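Local atomic coordinates of fructooligosaccharide ABC transporter substrate-binding protein FusA (Streptococcus pneumoniae, PDB entry 5G5Y), a protein that binds short- and long-chain fructooligosaccharides, preferring tetrasaccharides and larger, and delivers them to the FusABC-MsmK ABC transporter for import. Residues A[445-449]-A[462-466]. Sequence-based numbering, arbitrary orientation.
Sequences YIYRK and EWDDY
Lys-449 NZ lies 2.8 Å from Glu-462 OE1 in a hydrogen-bonded salt bridge, reaching that oxygen from above the carboxylate plane, 42° out of it. The same oxygen accepts a bond from Trp-453 NE1, while Glu-452, on the lysine's own helix, forms a second salt bridge with the ammonium group. Long, flexible lysine suits this place: its CG lies over one face of the Tyr-445 ring, toward the rim, and 4.0 Å from Tyr-466 CD1, and bends at chi2 and chi3 then turn the end of the chain, carrying NZ to Glu-462. Helices 429-455 and 459-472 form a helical hairpin here, the short segments running antiparallel at 176° with their axes 12.5 Å apart, a separation that large aromatic side chains can span. Tyr-445 and Tyr-466 meet in it with nearly parallel rings, planes at 26°, offset until little of one ring lies over the other; Tyr-445 CE2 meets Tyr-466 CD1 at 3.6 Å. With CG anti to the backbone N, Tyr-466 sends its hydroxyl across to helix 429-455, near the branched, apolar side chain of Ile-446. There a water donates to both Tyr-466 OH, at 3.0 Å, and Ile-446 O, and the hydroxyl also bonds to Ala-222 O, joining the hairpin to the calcium-binding segment that includes Phe-220 and Asp-223.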
loop_
_atom_site.group_PDB
_atom_site.type_symbol
_atom_site.label_atom_id
_atom_site.label_comp_id
_atom_site.label_asym_id
_atom_site.label_seq_id
_atom_site.Cartn_x
_atom_site.Cartn_y
_atom_site.Cartn_z
ATOM N N TYR A 445 10.937 -12.183 -15.219
ATOM C CA TYR A 445 10.667 -12.676 -16.595
ATOM C C TYR A 445 9.459 -11.988 -17.243
ATOM O O TYR A 445 9.483 -11.576 -18.414
ATOM C CB TYR A 445 10.470 -14.203 -16.577
ATOM C CG TYR A 445 10.028 -14.782 -17.885
ATOM C CD1 TYR A 445 10.922 -14.914 -18.954
ATOM C CD2 TYR A 445 8.721 -15.197 -18.077
ATOM C CE1 TYR A 445 10.501 -15.436 -20.166
ATOM C CE2 TYR A 445 8.288 -15.710 -19.278
ATOM C CZ TYR A 445 9.187 -15.824 -20.339
ATOM O OH TYR A 445 8.745 -16.336 -21.550
ATOM N N ILE A 446 8.376 -11.884 -16.486
ATOM C CA ILE A 446 7.186 -11.200 -16.969
ATOM C C ILE A 446 7.523 -9.746 -17.403
ATOM O O ILE A 446 7.127 -9.288 -18.491
ATOM C CB ILE A 446 6.077 -11.207 -15.896
ATOM C CG1 ILE A 446 5.476 -12.614 -15.780
ATOM C CG2 ILE A 446 4.976 -10.183 -16.224
ATOM C CD1 ILE A 446 4.709 -12.825 -14.519
ATOM N N TYR A 447 8.256 -9.032 -16.571
ATOM C CA TYR A 447 8.627 -7.657 -16.918
ATOM C C TYR A 447 9.660 -7.594 -18.045
ATOM O O TYR A 447 9.628 -6.676 -18.835
ATOM C CB TYR A 447 9.066 -6.870 -15.703
ATOM C CG TYR A 447 7.907 -6.448 -14.783
ATOM C CD1 TYR A 447 6.737 -5.879 -15.285
ATOM C CD2 TYR A 447 7.989 -6.629 -13.410
ATOM C CE1 TYR A 447 5.687 -5.515 -14.432
ATOM C CE2 TYR A 447 6.954 -6.266 -12.553
ATOM C CZ TYR A 447 5.806 -5.699 -13.078
ATOM O OH TYR A 447 4.792 -5.313 -12.241
ATOM N N ARG A 448 10.576 -8.540 -18.100
ATOM C CA ARG A 448 11.560 -8.548 -19.190
ATOM C C ARG A 448 10.856 -8.698 -20.548
ATOM O O ARG A 448 11.125 -7.940 -21.470
ATOM C CB ARG A 448 12.597 -9.652 -19.001
ATOM C CG ARG A 448 13.663 -9.632 -20.110
ATOM C CD ARG A 448 14.768 -10.662 -19.919
ATOM N NE ARG A 448 14.363 -12.067 -19.998
ATOM C CZ ARG A 448 14.192 -12.782 -21.116
ATOM N NH1 ARG A 448 14.303 -12.237 -22.332
ATOM N NH2 ARG A 448 13.890 -14.081 -21.017
ATOM N N LYS A 449 9.935 -9.651 -20.662
ATOM C CA LYS A 449 9.243 -9.874 -21.910
ATOM C C LYS A 449 8.379 -8.663 -22.272
ATOM O O LYS A 449 8.369 -8.230 -23.420
ATOM C CB LYS A 449 8.400 -11.154 -21.841
ATOM C CG LYS A 449 9.234 -12.423 -21.675
ATOM C CD LYS A 449 10.282 -12.622 -22.759
ATOM C CE LYS A 449 9.660 -12.599 -24.131
ATOM N NZ LYS A 449 10.665 -12.973 -25.145
ATOM N N GLU A 462 5.710 -14.497 -30.208
ATOM C CA GLU A 462 6.340 -14.982 -28.998
ATOM C C GLU A 462 5.332 -15.321 -27.891
ATOM O O GLU A 462 5.716 -15.955 -26.901
ATOM C CB GLU A 462 7.306 -13.911 -28.464
ATOM C CG GLU A 462 8.509 -13.699 -29.361
ATOM C CD GLU A 462 9.541 -12.722 -28.813
ATOM O OE1 GLU A 462 9.459 -12.314 -27.617
ATOM O OE2 GLU A 462 10.484 -12.419 -29.587
ATOM N N TRP A 463 4.079 -14.894 -28.069
ATOM C CA TRP A 463 3.062 -14.997 -27.011
ATOM C C TRP A 463 2.829 -16.425 -26.525
ATOM O O TRP A 463 2.856 -16.681 -25.307
ATOM C CB TRP A 463 1.765 -14.321 -27.458
ATOM C CG TRP A 463 0.658 -14.320 -26.424
ATOM C CD1 TRP A 463 -0.475 -15.071 -26.441
ATOM C CD2 TRP A 463 0.593 -13.505 -25.252
ATOM N NE1 TRP A 463 -1.249 -14.778 -25.330
ATOM C CE2 TRP A 463 -0.613 -13.819 -24.591
ATOM C CE3 TRP A 463 1.444 -12.530 -24.693
ATOM C CZ2 TRP A 463 -0.989 -13.200 -23.400
ATOM C CZ3 TRP A 463 1.066 -11.907 -23.523
ATOM C CH2 TRP A 463 -0.145 -12.243 -22.886
ATOM N N ASP A 464 2.615 -17.353 -27.458
ATOM C CA ASP A 464 2.300 -18.747 -27.085
ATOM C C ASP A 464 3.453 -19.402 -26.319
ATOM O O ASP A 464 3.220 -20.046 -25.273
ATOM C CB ASP A 464 1.867 -19.597 -28.299
ATOM C CG ASP A 464 0.431 -19.332 -28.737
ATOM O OD1 ASP A 464 -0.322 -18.585 -28.058
ATOM O OD2 ASP A 464 0.034 -19.892 -29.784
ATOM N N ASP A 465 4.691 -19.190 -26.760
ATOM C CA ASP A 465 5.834 -19.768 -26.012
ATOM C C ASP A 465 6.015 -19.132 -24.623
ATOM O O ASP A 465 6.484 -19.771 -23.682
ATOM C CB ASP A 465 7.160 -19.628 -26.758
ATOM C CG ASP A 465 7.306 -20.617 -27.920
ATOM O OD1 ASP A 465 6.513 -21.549 -28.049
ATOM O OD2 ASP A 465 8.246 -20.445 -28.713
ATOM N N TYR A 466 5.694 -17.848 -24.522
ATOM C CA TYR A 466 5.760 -17.148 -23.243
ATOM C C TYR A 466 4.814 -17.765 -22.243
ATOM O O TYR A 466 5.202 -18.000 -21.120
ATOM C CB TYR A 466 5.458 -15.672 -23.448
ATOM C CG TYR A 466 4.886 -14.870 -22.284
ATOM C CD1 TYR A 466 5.729 -14.282 -21.340
ATOM C CD2 TYR A 466 3.514 -14.604 -22.203
ATOM C CE1 TYR A 466 5.228 -13.486 -20.294
ATOM C CE2 TYR A 466 3.003 -13.812 -21.178
ATOM C CZ TYR A 466 3.857 -13.251 -20.232
ATOM O OH TYR A 466 3.365 -12.442 -19.264
HETATM O O HOH W 1 4.601 -9.775 -19.666
#